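Local coordinates for protein endo-1,4-beta-xylanase (Bacteroides thetaiotaomicron VPI-5482, PDB 3KST) that probably hydrolyses glycosidic bonds in xylan-type polysaccharides as a calcium-binding member of glycosyl hydrolase family 43, at residues Thr44-Asp56 with Gly65-Phe79. Numbering follows the deposited sequence. Where two conformers were deposited one is given.
Sequences TTAGEGFACFSSD and GQALSATDSYGTWGF
The carboxamide of Gln66 reaches across to the loop before strand 49-55 and is gripped there at both ends. Its OE1 accepts the backbone N-H of Ala46 at 3.0 Å and a water that also holds Thr45 N, while NE2 donates to Gly47 O and, two residues along its own chain, to Leu68 O. CG stands anti to the backbone N (chi1 -175°), and a bend at chi2 turns the amide into the loop. Gly47 O also accepts from Thr44 OG1, which approaches the carbonyl plane from the face opposite Gln66 NE2. A leucine in place of Gln66 would probably leave Ala46 N without its acceptor, take one of two donors each from Gly47 O and Leu68 O, and let the loop move more freely. Alongside, Phe50 and Leu68 exchange two backbone hydrogen bonds, and Gly49 CA makes a CA-H...O contact of 3.2 Å with Leu68 O; a CB on Gly49 would run into that oxygen. The edge of Phe79 is turned toward the face of Phe50 in an offset edge-to-face pair, planes at 75°. Glu48 O accepts from Ala70 N, and a water bridges Glu48 OE1 and Phe79 N. Ala67 and Leu68 together oppose Phe50, a classic beta bulge in the antiparallel hairpin of strands 49-55 and 60-69, within a family 43 catalytic domain, whose fold is a five-bladed beta-propeller.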
loop_
_atom_site.group_PDB
_atom_site.type_symbol
_atom_site.label_atom_id
_atom_site.label_comp_id
_atom_site.label_asym_id
_atom_site.label_seq_id
_atom_site.Cartn_x
_atom_site.Cartn_y
_atom_site.Cartn_z
ATOM N N THR A 44 10.235 -10.294 -7.630
ATOM C CA THR A 44 11.510 -10.569 -6.971
ATOM C C THR A 44 12.419 -11.304 -7.952
ATOM O O THR A 44 11.932 -11.972 -8.880
ATOM C CB THR A 44 11.335 -11.464 -5.701
ATOM O OG1 THR A 44 10.836 -12.751 -6.078
ATOM C CG2 THR A 44 10.371 -10.838 -4.724
ATOM N N THR A 45 13.723 -11.160 -7.760
ATOM C CA THR A 45 14.720 -11.894 -8.551
ATOM C C THR A 45 15.660 -12.794 -7.709
ATOM O O THR A 45 16.450 -13.576 -8.272
ATOM C CB THR A 45 15.556 -10.958 -9.410
ATOM O OG1 THR A 45 16.452 -10.211 -8.592
ATOM C CG2 THR A 45 14.694 -10.012 -10.235
ATOM N N ALA A 46 15.592 -12.698 -6.379
ATOM C CA ALA A 46 16.436 -13.532 -5.509
ATOM C C ALA A 46 15.630 -14.201 -4.398
ATOM O O ALA A 46 16.015 -14.139 -3.203
ATOM C CB ALA A 46 17.588 -12.705 -4.962
ATOM N N GLY A 47 14.529 -14.844 -4.799
ATOM C CA GLY A 47 13.658 -15.625 -3.913
ATOM C C GLY A 47 12.483 -14.875 -3.323
ATOM O O GLY A 47 12.217 -13.732 -3.680
ATOM N N GLU A 48 11.775 -15.548 -2.418
ATOM C CA GLU A 48 10.611 -14.989 -1.712
ATOM C C GLU A 48 11.036 -13.720 -0.948
ATOM O O GLU A 48 12.174 -13.619 -0.448
ATOM C CB GLU A 48 10.015 -16.023 -0.723
ATOM C CG GLU A 48 9.437 -17.317 -1.341
ATOM C CD GLU A 48 8.019 -17.199 -1.891
ATOM O OE1 GLU A 48 7.236 -16.348 -1.433
ATOM O OE2 GLU A 48 7.655 -18.009 -2.775
ATOM N N GLY A 49 10.122 -12.755 -0.880
ATOM C CA GLY A 49 10.338 -11.501 -0.184
ATOM C C GLY A 49 9.935 -10.294 -1.006
ATOM O O GLY A 49 8.878 -10.303 -1.618
ATOM N N PHE A 50 10.739 -9.228 -0.954
ATOM C CA PHE A 50 10.409 -7.999 -1.672
ATOM C C PHE A 50 11.606 -7.428 -2.381
ATOM O O PHE A 50 12.732 -7.457 -1.844
ATOM C CB PHE A 50 9.790 -6.916 -0.763
ATOM C CG PHE A 50 8.625 -7.410 0.041
ATOM C CD1 PHE A 50 7.419 -7.745 -0.580
ATOM C CD2 PHE A 50 8.740 -7.598 1.414
ATOM C CE1 PHE A 50 6.353 -8.245 0.129
ATOM C CE2 PHE A 50 7.664 -8.095 2.144
ATOM C CZ PHE A 50 6.457 -8.404 1.492
ATOM N N ALA A 51 11.350 -6.915 -3.580
ATOM C CA ALA A 51 12.350 -6.171 -4.335
ATOM C C ALA A 51 12.236 -4.703 -3.964
ATOM O O ALA A 51 11.261 -4.265 -3.343
ATOM C CB ALA A 51 12.123 -6.339 -5.850
ATOM N N CYS A 52 13.256 -3.952 -4.365
ATOM C CA CYS A 52 13.305 -2.494 -4.270
ATOM C C CYS A 52 13.600 -1.972 -5.674
ATOM O O CYS A 52 14.511 -2.458 -6.308
ATOM C CB CYS A 52 14.406 -1.994 -3.340
ATOM S SG CYS A 52 14.545 -0.188 -3.340
ATOM N N PHE A 53 12.794 -1.033 -6.148
ATOM C CA PHE A 53 13.061 -0.321 -7.416
ATOM C C PHE A 53 13.249 1.148 -7.082
ATOM O O PHE A 53 12.555 1.655 -6.197
ATOM C CB PHE A 53 11.890 -0.459 -8.392
ATOM C CG PHE A 53 11.562 -1.873 -8.746
ATOM C CD1 PHE A 53 10.712 -2.611 -7.933
ATOM C CD2 PHE A 53 12.075 -2.464 -9.898
ATOM C CE1 PHE A 53 10.381 -3.948 -8.252
ATOM C CE2 PHE A 53 11.765 -3.781 -10.241
ATOM C CZ PHE A 53 10.904 -4.541 -9.406
ATOM N N SER A 54 14.171 1.844 -7.767
ATOM C CA SER A 54 14.317 3.290 -7.594
ATOM C C SER A 54 14.170 4.032 -8.929
ATOM O O SER A 54 14.377 3.461 -9.996
ATOM C CB SER A 54 15.641 3.681 -6.925
ATOM O OG SER A 54 16.738 3.567 -7.808
ATOM N N SER A 55 13.868 5.319 -8.823
ATOM C CA SER A 55 13.625 6.207 -9.974
ATOM C C SER A 55 13.848 7.680 -9.648
ATOM O O SER A 55 13.600 8.114 -8.509
ATOM C CB SER A 55 12.187 6.035 -10.458
ATOM O OG SER A 55 11.830 6.937 -11.515
ATOM N N ASP A 56 14.288 8.426 -10.668
ATOM C CA ASP A 56 14.468 9.873 -10.619
ATOM C C ASP A 56 13.248 10.641 -11.157
ATOM O O ASP A 56 12.998 11.794 -10.755
ATOM C CB ASP A 56 15.688 10.262 -11.478
ATOM C CG ASP A 56 16.992 9.742 -10.924
ATOM O OD1 ASP A 56 17.197 9.855 -9.706
ATOM O OD2 ASP A 56 17.846 9.272 -11.700
ATOM N N GLY A 65 17.820 -4.270 -5.848
ATOM C CA GLY A 65 18.118 -5.533 -5.214
ATOM C C GLY A 65 16.923 -6.100 -4.481
ATOM O O GLY A 65 15.764 -5.682 -4.689
ATOM N N GLN A 66 17.218 -7.062 -3.616
ATOM C CA GLN A 66 16.188 -7.741 -2.826
ATOM C C GLN A 66 16.114 -7.079 -1.449
ATOM O O GLN A 66 16.920 -7.402 -0.573
ATOM C CB GLN A 66 16.561 -9.199 -2.690
ATOM C CG GLN A 66 15.530 -10.073 -1.986
ATOM C CD GLN A 66 14.560 -10.828 -2.901
ATOM O OE1 GLN A 66 14.740 -10.924 -4.122
ATOM N NE2 GLN A 66 13.556 -11.437 -2.282
ATOM N N ALA A 67 15.156 -6.163 -1.277
ATOM C CA ALA A 67 14.904 -5.441 -0.018
ATOM C C ALA A 67 14.770 -6.386 1.178
ATOM O O ALA A 67 15.353 -6.126 2.247
ATOM C CB ALA A 67 13.634 -4.562 -0.120
ATOM N N LEU A 68 13.995 -7.457 0.990
ATOM C CA LEU A 68 13.785 -8.452 2.038
ATOM C C LEU A 68 13.827 -9.865 1.466
ATOM O O LEU A 68 13.192 -10.145 0.444
ATOM C CB LEU A 68 12.480 -8.172 2.792
ATOM C CG LEU A 68 12.026 -9.163 3.866
ATOM C CD1 LEU A 68 11.342 -8.400 4.987
ATOM C CD2 LEU A 68 11.127 -10.266 3.316
ATOM N N SER A 69 14.615 -10.728 2.113
ATOM C CA SER A 69 14.751 -12.136 1.773
ATOM C C SER A 69 13.969 -12.918 2.853
ATOM O O SER A 69 13.992 -12.574 4.071
ATOM C CB SER A 69 16.224 -12.557 1.724
ATOM O OG SER A 69 16.973 -11.785 0.781
ATOM N N ALA A 70 13.280 -13.964 2.423
ATOM C CA ALA A 70 12.440 -14.791 3.297
ATOM C C ALA A 70 13.189 -15.341 4.513
ATOM O O ALA A 70 12.621 -15.383 5.605
ATOM C CB ALA A 70 11.836 -15.917 2.537
ATOM N N THR A 71 14.451 -15.742 4.331
ATOM C CA THR A 71 15.288 -16.254 5.435
ATOM C C THR A 71 15.484 -15.272 6.600
ATOM O O THR A 71 15.671 -15.686 7.779
ATOM C CB THR A 71 16.677 -16.835 4.959
ATOM O OG1 THR A 71 17.497 -15.803 4.386
ATOM C CG2 THR A 71 16.477 -18.035 4.011
ATOM N N ASP A 72 15.425 -13.972 6.296
ATOM C CA ASP A 72 15.505 -12.899 7.308
ATOM C C ASP A 72 14.168 -12.521 7.912
ATOM O O ASP A 72 14.078 -11.540 8.653
ATOM C CB ASP A 72 16.123 -11.651 6.691
ATOM C CG ASP A 72 17.538 -11.843 6.323
ATOM O OD1 ASP A 72 18.271 -12.542 7.083
ATOM O OD2 ASP A 72 17.922 -11.299 5.276
ATOM N N SER A 73 13.147 -13.322 7.673
ATOM C CA SER A 73 11.813 -12.985 8.130
ATOM C C SER A 73 11.037 -14.189 8.577
ATOM O O SER A 73 11.385 -15.317 8.278
ATOM C CB SER A 73 11.090 -12.372 6.922
ATOM O OG SER A 73 9.691 -12.236 7.113
ATOM N N TYR A 74 9.962 -13.905 9.296
ATOM C CA TYR A 74 8.915 -14.864 9.588
ATOM C C TYR A 74 8.355 -15.290 8.238
ATOM O O TYR A 74 8.196 -14.443 7.386
ATOM C CB TYR A 74 7.779 -14.171 10.329
ATOM C CG TYR A 74 6.559 -15.012 10.536
ATOM C CD1 TYR A 74 6.537 -16.029 11.511
ATOM C CD2 TYR A 74 5.401 -14.800 9.772
ATOM C CE1 TYR A 74 5.399 -16.811 11.708
ATOM C CE2 TYR A 74 4.250 -15.560 9.981
ATOM C CZ TYR A 74 4.258 -16.576 10.925
ATOM O OH TYR A 74 3.108 -17.301 11.102
ATOM N N GLY A 75 8.130 -16.585 8.061
ATOM C CA GLY A 75 7.497 -17.157 6.866
ATOM C C GLY A 75 8.295 -17.536 5.641
ATOM O O GLY A 75 9.417 -17.089 5.404
ATOM N N THR A 76 7.674 -18.369 4.811
ATOM C CA THR A 76 8.278 -18.833 3.575
ATOM C C THR A 76 7.451 -18.589 2.329
ATOM O O THR A 76 7.953 -18.887 1.240
ATOM C CB THR A 76 8.613 -20.331 3.660
ATOM O OG1 THR A 76 7.399 -21.080 3.738
ATOM C CG2 THR A 76 9.491 -20.594 4.880
ATOM N N TRP A 77 6.238 -18.045 2.473
ATOM C CA TRP A 77 5.318 -17.797 1.351
ATOM C C TRP A 77 4.407 -16.626 1.653
ATOM O O TRP A 77 4.316 -16.168 2.803
ATOM C CB TRP A 77 4.484 -19.056 1.057
ATOM C CG TRP A 77 3.591 -19.484 2.182
ATOM C CD1 TRP A 77 3.904 -20.351 3.214
ATOM C CD2 TRP A 77 2.245 -19.049 2.425
ATOM N NE1 TRP A 77 2.822 -20.494 4.053
ATOM C CE2 TRP A 77 1.800 -19.700 3.606
ATOM C CE3 TRP A 77 1.358 -18.177 1.757
ATOM C CZ2 TRP A 77 0.526 -19.513 4.121
ATOM C CZ3 TRP A 77 0.073 -17.997 2.274
ATOM C CH2 TRP A 77 -0.331 -18.654 3.453
ATOM N N GLY A 78 3.703 -16.130 0.638
ATOM C CA GLY A 78 2.792 -15.022 0.871
ATOM C C GLY A 78 3.405 -13.684 1.293
ATOM O O GLY A 78 2.832 -12.984 2.134
ATOM N N PHE A 79 4.572 -13.339 0.742
ATOM C CA PHE A 79 5.171 -11.997 0.983
ATOM C C PHE A 79 4.404 -10.979 0.138
ATOM O O PHE A 79 4.628 -10.871 -1.085
ATOM C CB PHE A 79 6.656 -11.990 0.707
ATOM C CG PHE A 79 7.422 -12.741 1.738
ATOM C CD1 PHE A 79 7.912 -12.066 2.842
ATOM C CD2 PHE A 79 7.499 -14.139 1.694
ATOM C CE1 PHE A 79 8.615 -12.767 3.838
ATOM C CE2 PHE A 79 8.191 -14.851 2.672
ATOM C CZ PHE A 79 8.741 -14.173 3.749
HETATM O O HOH W 1 14.254 -8.955 -6.084
HETATM O O HOH W 2 17.771 -12.861 -1.534
HETATM O O HOH W 3 5.477 -14.331 -1.881
HETATM O O HOH W 4 7.050 -20.178 -1.098
HETATM O O HOH W 5 6.446 -10.566 -2.909
#